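Local coordinates for protein peptidoglycan-N-acetylglucosamine deacetylase BC_1960 (Bacillus cereus, PDB 5O6Y) that removes acetyl groups from N-acetylglucosamine residues of cell-wall peptidoglycan, using zinc as cofactor, and also acts on soluble chitin substrates and N-acetylchitooligomers, at residues 26-31 / 51-56; 145-150 / 170-175. All coordinates share one frame; numbering follows the deposited sequence.

Contact 1: 26-31 / 51-56. With 5YA (4-naphthalen-1-yl-~{N}-oxidanyl-benzamide), chain H.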
ATOM      1  N   THR A  26       2.232   0.298  -4.553  1.00  4.39           N
ATOM      2  CA  THR A  26       1.386   0.609  -3.411  1.00  4.45           C
ATOM      3  C   THR A  26       1.527   2.083  -3.060  1.00  5.90           C
ATOM      4  O   THR A  26       2.571   2.697  -3.293  1.00 10.19           O
ATOM      5  CB  THR A  26       1.729  -0.256  -2.183  1.00  6.24           C
ATOM      6  OG1 THR A  26       3.074   0.006  -1.763  1.00  4.99           O
ATOM      7  CG2 THR A  26       1.578  -1.738  -2.510  1.00  4.42           C
ATOM      8  N   PHE A  27       0.460   2.646  -2.493  1.00 11.18           N
ATOM      9  CA  PHE A  27       0.389   4.071  -2.190  1.00 10.31           C
ATOM     10  C   PHE A  27      -0.220   4.257  -0.808  1.00  5.65           C
ATOM     11  O   PHE A  27      -1.222   3.615  -0.479  1.00  8.15           O
ATOM     12  CB  PHE A  27      -0.428   4.820  -3.250  1.00 10.71           C
ATOM     13  CG  PHE A  27       0.152   4.727  -4.637  1.00  7.39           C
ATOM     14  CD1 PHE A  27       1.077   5.657  -5.081  1.00  4.54           C
ATOM     15  CD2 PHE A  27      -0.223   3.706  -5.495  1.00  9.71           C
ATOM     16  CE1 PHE A  27       1.613   5.571  -6.354  1.00  4.50           C
ATOM     17  CE2 PHE A  27       0.312   3.614  -6.769  1.00  4.57           C
ATOM     18  CZ  PHE A  27       1.230   4.547  -7.198  1.00  4.52           C
ATOM     19  N   ASP A  28       0.380   5.136  -0.009  1.00 10.81           N
ATOM     20  CA  ASP A  28       0.042   5.278   1.399  1.00 14.91           C
ATOM     21  C   ASP A  28      -0.435   6.687   1.722  1.00 14.71           C
ATOM     22  O   ASP A  28      -0.101   7.651   1.026  1.00 20.45           O
ATOM     23  CB  ASP A  28       1.246   4.940   2.284  1.00 10.79           C
ATOM     24  CG  ASP A  28       1.434   3.451   2.464  1.00 12.37           C
ATOM     25  OD1 ASP A  28       0.651   2.678   1.881  1.00 17.20           O
ATOM     26  OD2 ASP A  28       2.357   3.048   3.194  1.00 10.62           O
ATOM     27  N   ASP A  29      -1.228   6.778   2.792  1.00 12.40           N
ATOM     28  CA  ASP A  29      -1.665   7.971   3.517  1.00 17.63           C
ATOM     29  C   ASP A  29      -2.891   8.631   2.900  1.00 20.34           C
ATOM     30  O   ASP A  29      -3.425   9.564   3.493  1.00 36.03           O
ATOM     31  CB  ASP A  29      -0.556   9.027   3.677  1.00 20.26           C
ATOM     32  CG  ASP A  29       0.632   8.505   4.448  1.00 20.44           C
ATOM     33  OD1 ASP A  29       0.467   7.551   5.232  1.00 13.60           O
ATOM     34  OD2 ASP A  29       1.739   9.043   4.267  1.00 11.37           O
ATOM     35  N   GLY A  30      -3.350   8.187   1.731  1.00 20.53           N
ATOM     36  CA  GLY A  30      -4.512   8.763   1.116  1.00 14.19           C
ATOM     37  C   GLY A  30      -5.791   8.337   1.803  1.00 11.43           C
ATOM     38  O   GLY A  30      -5.780   7.622   2.812  1.00 16.76           O
ATOM     39  N   PRO A  31      -6.925   8.780   1.253  1.00 10.49           N
ATOM     40  CA  PRO A  31      -7.037   9.649   0.078  1.00  5.92           C
ATOM     41  C   PRO A  31      -6.738  11.117   0.368  1.00 10.06           C
ATOM     42  O   PRO A  31      -6.745  11.545   1.522  1.00 16.28           O
ATOM     43  CB  PRO A  31      -8.495   9.472  -0.329  1.00  9.09           C
ATOM     44  CG  PRO A  31      -9.195   9.205   0.962  1.00 11.45           C
ATOM     45  CD  PRO A  31      -8.248   8.346   1.731  1.00 11.40           C
ATOM     46  N   THR A  51      -2.461  -0.812  -5.337  1.00  5.83           N
ATOM     47  CA  THR A  51      -3.046  -1.069  -4.026  1.00 11.49           C
ATOM     48  C   THR A  51      -2.849   0.169  -3.165  1.00 16.35           C
ATOM     49  O   THR A  51      -1.716   0.630  -2.991  1.00 12.59           O
ATOM     50  CB  THR A  51      -2.408  -2.293  -3.362  1.00  4.73           C
ATOM     51  OG1 THR A  51      -2.497  -3.418  -4.245  1.00  4.74           O
ATOM     52  CG2 THR A  51      -3.119  -2.623  -2.059  1.00  4.79           C
ATOM     53  N   PHE A  52      -3.943   0.705  -2.631  1.00 14.20           N
ATOM     54  CA  PHE A  52      -3.918   1.930  -1.841  1.00 13.19           C
ATOM     55  C   PHE A  52      -4.193   1.598  -0.380  1.00  7.89           C
ATOM     56  O   PHE A  52      -5.268   1.086  -0.047  1.00  4.99           O
ATOM     57  CB  PHE A  52      -4.944   2.938  -2.362  1.00  8.51           C
ATOM     58  CG  PHE A  52      -4.590   3.532  -3.694  1.00  5.48           C
ATOM     59  CD1 PHE A  52      -4.845   2.840  -4.869  1.00 10.41           C
ATOM     60  CD2 PHE A  52      -4.009   4.786  -3.775  1.00  4.93           C
ATOM     61  CE1 PHE A  52      -4.522   3.384  -6.097  1.00  4.96           C
ATOM     62  CE2 PHE A  52      -3.684   5.336  -5.001  1.00  8.89           C
ATOM     63  CZ  PHE A  52      -3.941   4.635  -6.163  1.00  4.93           C
ATOM     64  N   PHE A  53      -3.224   1.890   0.486  1.00  4.82           N
ATOM     65  CA  PHE A  53      -3.404   1.758   1.928  1.00  9.78           C
ATOM     66  C   PHE A  53      -3.898   3.094   2.466  1.00  4.90           C
ATOM     67  O   PHE A  53      -3.127   4.053   2.575  1.00  4.84           O
ATOM     68  CB  PHE A  53      -2.106   1.328   2.605  1.00  4.73           C
ATOM     69  CG  PHE A  53      -1.775  -0.121   2.411  1.00  4.69           C
ATOM     70  CD1 PHE A  53      -0.821  -0.512   1.486  1.00  4.61           C
ATOM     71  CD2 PHE A  53      -2.430  -1.095   3.147  1.00  4.74           C
ATOM     72  CE1 PHE A  53      -0.517  -1.848   1.306  1.00  4.58           C
ATOM     73  CE2 PHE A  53      -2.132  -2.433   2.970  1.00 15.25           C
ATOM     74  CZ  PHE A  53      -1.173  -2.811   2.047  1.00  4.63           C
ATOM     75  N   LEU A  54      -5.182   3.156   2.803  1.00  5.01           N
ATOM     76  CA  LEU A  54      -5.855   4.408   3.114  1.00 11.50           C
ATOM     77  C   LEU A  54      -5.953   4.609   4.620  1.00  8.82           C
ATOM     78  O   LEU A  54      -6.309   3.683   5.356  1.00 10.16           O
ATOM     79  CB  LEU A  54      -7.254   4.434   2.494  1.00 13.69           C
ATOM     80  CG  LEU A  54      -7.335   4.248   0.979  1.00  5.21           C
ATOM     81  CD1 LEU A  54      -8.784   4.271   0.524  1.00 14.03           C
ATOM     82  CD2 LEU A  54      -6.528   5.315   0.261  1.00  5.16           C
ATOM     83  N   LEU A  55      -5.642   5.823   5.068  1.00  8.92           N
ATOM     84  CA  LEU A  55      -5.884   6.197   6.455  1.00 14.19           C
ATOM     85  C   LEU A  55      -7.378   6.360   6.706  1.00  7.65           C
ATOM     86  O   LEU A  55      -8.110   6.898   5.870  1.00  6.23           O
ATOM     87  CB  LEU A  55      -5.150   7.494   6.792  1.00 15.85           C
ATOM     88  CG  LEU A  55      -3.646   7.389   7.046  1.00  9.16           C
ATOM     89  CD1 LEU A  55      -2.997   8.758   6.994  1.00  9.63           C
ATOM     90  CD2 LEU A  55      -3.396   6.734   8.389  1.00  4.93           C
ATOM     91  N   GLY A  56      -7.829   5.892   7.871  1.00 22.95           N
ATOM     92  CA  GLY A  56      -9.243   5.998   8.199  1.00 20.79           C
ATOM     93  C   GLY A  56      -9.703   7.433   8.368  1.00 17.47           C
ATOM     94  O   GLY A  56     -10.809   7.791   7.952  1.00  9.25           O
TER
HETATM   95  C1  5YA H 304      12.197   5.634   5.016  0.66 46.63           C
HETATM   96  C2  5YA H 304      10.801   5.706   5.058  0.66 46.94           C
HETATM   97  C3  5YA H 304      10.063   4.891   5.914  0.66 47.44           C
HETATM   98  C4  5YA H 304      10.742   3.952   6.751  0.66 48.25           C
HETATM   99  C5  5YA H 304      12.166   3.878   6.706  0.66 48.20           C
HETATM  100  C6  5YA H 304      12.889   4.735   5.824  0.66 47.55           C
HETATM  101  C7  5YA H 304      10.032   3.090   7.638  0.66 46.57           C
HETATM  102  C8  5YA H 304      10.730   2.194   8.441  0.66 44.62           C
HETATM  103  O1  5YA H 304       3.666   4.129   5.392  0.66 29.49           O
HETATM  104  C9  5YA H 304      12.126   2.123   8.396  0.66 42.16           C
HETATM  105  C10 5YA H 304      12.850   2.949   7.544  0.66 44.42           C
HETATM  106  C11 5YA H 304       8.573   4.995   5.918  0.66 43.99           C
HETATM  107  C12 5YA H 304       7.841   3.997   5.305  0.66 42.68           C
HETATM  108  C13 5YA H 304       6.462   4.053   5.282  0.66 43.10           C
HETATM  109  N1  5YA H 304       3.616   6.211   6.161  0.66 30.81           N
HETATM  110  C14 5YA H 304       5.798   5.116   5.859  0.66 37.31           C
HETATM  111  C15 5YA H 304       6.524   6.130   6.470  0.66 39.66           C
HETATM  112  C16 5YA H 304       7.913   6.070   6.498  0.66 41.40           C
HETATM  113  C17 5YA H 304       4.270   5.123   5.793  0.66 32.47           C
HETATM  114  O2  5YA H 304       2.211   6.222   6.096  0.66  4.46           O

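Contact 2: 145-150 / 170-175. With 5YA (4-naphthalen-1-yl-~{N}-oxidanyl-benzamide), chain H.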
ATOM      1  N   THR A 145      10.792   4.270  -2.370  1.00 16.57           N
ATOM      2  CA  THR A 145      11.052   5.434  -3.206  1.00 12.81           C
ATOM      3  C   THR A 145      11.558   6.627  -2.410  1.00 17.77           C
ATOM      4  O   THR A 145      12.040   7.586  -3.021  1.00 23.53           O
ATOM      5  CB  THR A 145       9.787   5.842  -3.965  1.00 11.21           C
ATOM      6  OG1 THR A 145       8.761   6.200  -3.031  1.00 10.64           O
ATOM      7  CG2 THR A 145       9.296   4.699  -4.835  1.00  3.94           C
ATOM      8  N   VAL A 146      11.464   6.575  -1.075  1.00 22.20           N
ATOM      9  CA  VAL A 146      11.767   7.673  -0.155  1.00 29.18           C
ATOM     10  C   VAL A 146      11.259   8.993  -0.738  1.00 29.39           C
ATOM     11  O   VAL A 146      11.928  10.032  -0.670  1.00 25.55           O
ATOM     12  CB  VAL A 146      13.274   7.699   0.210  1.00 25.22           C
ATOM     13  CG1 VAL A 146      14.177   8.113  -0.960  1.00 17.25           C
ATOM     14  CG2 VAL A 146      13.530   8.552   1.457  1.00 30.56           C
ATOM     15  N   ASP A 147      10.043   8.959  -1.290  1.00 29.07           N
ATOM     16  CA  ASP A 147       9.476  10.124  -1.958  1.00 26.69           C
ATOM     17  C   ASP A 147       8.994  11.192  -0.986  1.00 31.13           C
ATOM     18  O   ASP A 147       8.806  12.342  -1.398  1.00 27.85           O
ATOM     19  CB  ASP A 147       8.323   9.698  -2.871  1.00 21.96           C
ATOM     20  CG  ASP A 147       7.247   8.915  -2.137  1.00 21.06           C
ATOM     21  OD1 ASP A 147       7.422   8.629  -0.932  1.00 19.37           O
ATOM     22  OD2 ASP A 147       6.222   8.584  -2.768  1.00 23.21           O
ATOM     23  N   TRP A 148       8.785  10.844   0.287  1.00 34.37           N
ATOM     24  CA  TRP A 148       8.390  11.844   1.272  1.00 39.56           C
ATOM     25  C   TRP A 148       9.461  12.909   1.463  1.00 43.45           C
ATOM     26  O   TRP A 148       9.141  14.027   1.880  1.00 38.88           O
ATOM     27  CB  TRP A 148       8.077  11.173   2.610  1.00 42.27           C
ATOM     28  CG  TRP A 148       9.239  10.428   3.187  1.00 50.41           C
ATOM     29  CD1 TRP A 148       9.544   9.113   2.996  1.00 53.71           C
ATOM     30  CD2 TRP A 148      10.257  10.956   4.046  1.00 55.77           C
ATOM     31  NE1 TRP A 148      10.687   8.787   3.684  1.00 55.50           N
ATOM     32  CE2 TRP A 148      11.144   9.901   4.337  1.00 57.70           C
ATOM     33  CE3 TRP A 148      10.503  12.217   4.598  1.00 54.26           C
ATOM     34  CZ2 TRP A 148      12.259  10.068   5.157  1.00 59.76           C
ATOM     35  CZ3 TRP A 148      11.612  12.382   5.410  1.00 56.15           C
ATOM     36  CH2 TRP A 148      12.475  11.312   5.681  1.00 59.48           C
ATOM     37  N   LYS A 149      10.722  12.589   1.163  1.00 48.39           N
ATOM     38  CA  LYS A 149      11.792  13.578   1.206  1.00 46.74           C
ATOM     39  C   LYS A 149      11.640  14.663   0.147  1.00 47.91           C
ATOM     40  O   LYS A 149      12.431  15.611   0.145  1.00 54.22           O
ATOM     41  CB  LYS A 149      13.153  12.896   1.035  1.00 44.62           C
ATOM     42  CG  LYS A 149      13.722  12.267   2.297  1.00 41.72           C
ATOM     43  CD  LYS A 149      15.155  11.806   2.064  1.00 45.18           C
ATOM     44  CE  LYS A 149      15.854  11.441   3.366  1.00 53.30           C
ATOM     45  NZ  LYS A 149      15.247  10.256   4.028  1.00 55.68           N
ATOM     46  N   GLY A 150      10.663  14.549  -0.747  1.00 44.82           N
ATOM     47  CA  GLY A 150      10.496  15.526  -1.804  1.00 44.23           C
ATOM     48  C   GLY A 150      11.529  15.425  -2.904  1.00 50.62           C
ATOM     49  O   GLY A 150      11.925  16.451  -3.467  1.00 56.09           O
ATOM     50  N   ILE A 170       6.584  -1.973  -4.106  1.00 13.49           N
ATOM     51  CA  ILE A 170       7.139  -0.623  -4.122  1.00 11.29           C
ATOM     52  C   ILE A 170       6.259   0.286  -3.277  1.00 12.69           C
ATOM     53  O   ILE A 170       5.029   0.172  -3.300  1.00  5.29           O
ATOM     54  CB  ILE A 170       7.255  -0.098  -5.566  1.00  8.56           C
ATOM     55  CG1 ILE A 170       7.899  -1.161  -6.460  1.00  3.99           C
ATOM     56  CG2 ILE A 170       8.059   1.187  -5.602  1.00  7.64           C
ATOM     57  CD1 ILE A 170       7.839  -0.851  -7.939  1.00  4.00           C
ATOM     58  N   LEU A 171       6.885   1.192  -2.532  1.00 18.03           N
ATOM     59  CA  LEU A 171       6.175   2.067  -1.610  1.00 14.48           C
ATOM     60  C   LEU A 171       6.210   3.497  -2.136  1.00 17.22           C
ATOM     61  O   LEU A 171       7.287   4.049  -2.379  1.00  7.62           O
ATOM     62  CB  LEU A 171       6.782   1.985  -0.210  1.00  4.75           C
ATOM     63  CG  LEU A 171       6.403   3.059   0.812  1.00  9.21           C
ATOM     64  CD1 LEU A 171       4.898   3.212   0.954  1.00  4.21           C
ATOM     65  CD2 LEU A 171       7.031   2.725   2.145  1.00 17.87           C
ATOM     66  N   GLN A 172       5.033   4.085  -2.319  1.00 19.40           N
ATOM     67  CA  GLN A 172       4.906   5.506  -2.608  1.00 13.13           C
ATOM     68  C   GLN A 172       3.827   6.096  -1.709  1.00 17.77           C
ATOM     69  O   GLN A 172       3.110   5.379  -1.005  1.00 17.52           O
ATOM     70  CB  GLN A 172       4.593   5.757  -4.088  1.00 10.46           C
ATOM     71  CG  GLN A 172       5.819   5.692  -4.988  1.00 18.16           C
ATOM     72  CD  GLN A 172       5.476   5.848  -6.458  1.00 11.56           C
ATOM     73  OE1 GLN A 172       4.683   5.083  -7.005  1.00  6.91           O
ATOM     74  NE2 GLN A 172       6.077   6.841  -7.106  1.00  9.92           N
ATOM     75  N   HIS A 173       3.711   7.422  -1.728  1.00 17.12           N
ATOM     76  CA  HIS A 173       2.796   8.113  -0.832  1.00 18.85           C
ATOM     77  C   HIS A 173       1.866   9.032  -1.606  1.00 20.34           C
ATOM     78  O   HIS A 173       2.255   9.634  -2.611  1.00 21.29           O
ATOM     79  CB  HIS A 173       3.556   8.928   0.225  1.00 21.81           C
ATOM     80  CG  HIS A 173       4.356   8.090   1.172  1.00 23.01           C
ATOM     81  ND1 HIS A 173       5.692   7.811   0.975  1.00 19.59           N
ATOM     82  CD2 HIS A 173       4.009   7.467   2.324  1.00 19.23           C
ATOM     83  CE1 HIS A 173       6.133   7.055   1.964  1.00 20.46           C
ATOM     84  NE2 HIS A 173       5.132   6.831   2.796  1.00 19.24           N
ATOM     85  N   SER A 174       0.626   9.125  -1.128  1.00 20.13           N
ATOM     86  CA  SER A 174      -0.311  10.148  -1.571  1.00 21.35           C
ATOM     87  C   SER A 174      -0.776  10.935  -0.352  1.00 21.03           C
ATOM     88  O   SER A 174      -1.979  11.061  -0.099  1.00 21.95           O
ATOM     89  CB  SER A 174      -1.493   9.525  -2.316  1.00 15.64           C
ATOM     90  OG  SER A 174      -2.088   8.489  -1.555  1.00 24.09           O
ATOM     91  N   THR A 175       0.184  11.458   0.409  1.00 27.30           N
ATOM     92  CA  THR A 175      -0.092  12.123   1.677  1.00 31.60           C
ATOM     93  C   THR A 175      -0.633  13.528   1.431  1.00 31.22           C
ATOM     94  O   THR A 175      -0.075  14.265   0.611  1.00 32.15           O
ATOM     95  CB  THR A 175       1.178  12.197   2.524  1.00 27.30           C
ATOM     96  OG1 THR A 175       1.788  10.901   2.588  1.00 27.42           O
ATOM     97  CG2 THR A 175       0.861  12.668   3.937  1.00 24.05           C
TER
HETATM   98  C1  5YA H 304      12.197   5.634   5.016  0.66 46.63           C
HETATM   99  C2  5YA H 304      10.801   5.706   5.058  0.66 46.94           C
HETATM  100  C3  5YA H 304      10.063   4.891   5.914  0.66 47.44           C
HETATM  101  C4  5YA H 304      10.742   3.952   6.751  0.66 48.25           C
HETATM  102  C5  5YA H 304      12.166   3.878   6.706  0.66 48.20           C
HETATM  103  C6  5YA H 304      12.889   4.735   5.824  0.66 47.55           C
HETATM  104  C7  5YA H 304      10.032   3.090   7.638  0.66 46.57           C
HETATM  105  C8  5YA H 304      10.730   2.194   8.441  0.66 44.62           C
HETATM  106  O1  5YA H 304       3.666   4.129   5.392  0.66 29.49           O
HETATM  107  C9  5YA H 304      12.126   2.123   8.396  0.66 42.16           C
HETATM  108  C10 5YA H 304      12.850   2.949   7.544  0.66 44.42           C
HETATM  109  C11 5YA H 304       8.573   4.995   5.918  0.66 43.99           C
HETATM  110  C12 5YA H 304       7.841   3.997   5.305  0.66 42.68           C
HETATM  111  C13 5YA H 304       6.462   4.053   5.282  0.66 43.10           C
HETATM  112  N1  5YA H 304       3.616   6.211   6.161  0.66 30.81           N
HETATM  113  C14 5YA H 304       5.798   5.116   5.859  0.66 37.31           C
HETATM  114  C15 5YA H 304       6.524   6.130   6.470  0.66 39.66           C
HETATM  115  C16 5YA H 304       7.913   6.070   6.498  0.66 41.40           C
HETATM  116  C17 5YA H 304       4.270   5.123   5.793  0.66 32.47           C
HETATM  117  O2  5YA H 304       2.211   6.222   6.096  0.66  4.46           O

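Contact 1: 26-31 / 51-56
F27 and F52 set their rings nearly parallel, with planes 22° apart, yet slid so far that they barely overlap. F27 CD2 stands over one face of the F52 ring, displaced toward its rim, and F27 CB presses on F52 CD2 at 3.6 Å. I39 and L43 of helix 37-45 pack against both rings. The F53 ring belongs to the other face of the sheet: the methyl CG2 of T26 lies at its edge, near the ring plane, while the D28 carboxylate stands almost upright to the ring, at 83°. Paired with F53 in register, D28 carries its CG anti to the carbonyl carbon (chi1 -80°), with OD1 3.2 Å from F53 CB and OD2 facing the hydroxamate, 2.8 Å from O1 of the bound ligand 5YA.

Between these two layers of side chains runs a parallel ladder, its strands 4.7 Å apart at closest approach. F27 N donates to T51 O, and F53 N donates to F27 O at 2.8 Å; the next rung, D29 N to F53 O, is weak at 3.3 Å. Further along, L55 N donates to G30 O at 2.9 Å, a bond that carries the pairing onward. There P31, preceded by a cis peptide, lays CD across L54 CD2. D29 OD2 is held by T175. H79 and H83, which with D29 bind zinc, also hydrogen-bond the ligand.

The arrangement is a beta-alpha-beta unit of the NodB fold, in which strands 22-28 and 51-54 flank helix 37-45 in sequence. The 26-31 segment carries the neighbouring aspartates of the carbohydrate esterase family 4 (NodB-type) deacetylase site: D28, the predicted proton acceptor, and the zinc ligand D29.

Contact 2: 145-150 / 170-175
D147 meets H173 through both carboxylate oxygens, and hydrogen bonds dominate this contact. H173 ND1 donates to D147 OD1 at 2.7 Å along a nearly straight line (170°), with the oxygen essentially in the imidazole plane. D147 OD2 receives the backbone N of H173 at 3.0 Å, so one side chain grips both the ring and the main chain of the same residue. Each oxygen uses its syn lone pair, and the carboxylate is turned out of the ring plane. D147 reaches this position with CG set between its backbone N and carbonyl carbon (chi1 55°). S183 OG is a further partner of OD2. A third bond holds the loop to the strand: T145 OG1 donates to L171 O at 2.7 Å, in the carbonyl plane.

Apolar contacts fill in beside these bonds. T145 CG2 touches I170 CG2 at 3.8 Å, and the T145 side chain crosses that of Q172 at about a right angle, against CG. I156 and V160 of helix 153-161 cover T145 as well.

Aromatic and ligand contacts form the third group. The five-membered ring of W148 stands at 85° to the H173 imidazole in an oblique pairing, with W148 CD1 nearest H173 CE1. W148 NE1 approaches the naphthyl group of 5YA, 3.4 Å from C2. L171 CD2 touches the benzamide ring at C13, while H173 NE2 lies 3.6 Å from C17, which sits at the imidazole edge.

With ND1 committed to D147, the ring is fixed in rotation and NE2 faces the ligand's hydroxamic carbon. This is consistent with the predicted role of H173 as proton donor. The His-carboxylate hydrogen bond thus orients H173 at the ligand pocket of this NodB-type deacetylase.

The worked example shows one pocket assembled from two unlike contacts. Both are buried, but the centre of contact 1 lies about 6 Å from the centre of the chain and that of contact 2 about 11 Å, with the exposed W148 at its margin. Contact 1 joins two neighbouring strands through main-chain bonds and phenylalanine packing. Contact 2 instead fastens a loop to a strand mainly through side-chain bonds, and buries roughly half as much surface. They meet because strands 22-28 and 169-173 are neighbours in the same sheet, where T26 OG1 probably bonds to I170 O. Contact 1 supplies the aspartates around the ligand's hydroxamate, contact 2 the histidine and the hydrophobic groups along its rings.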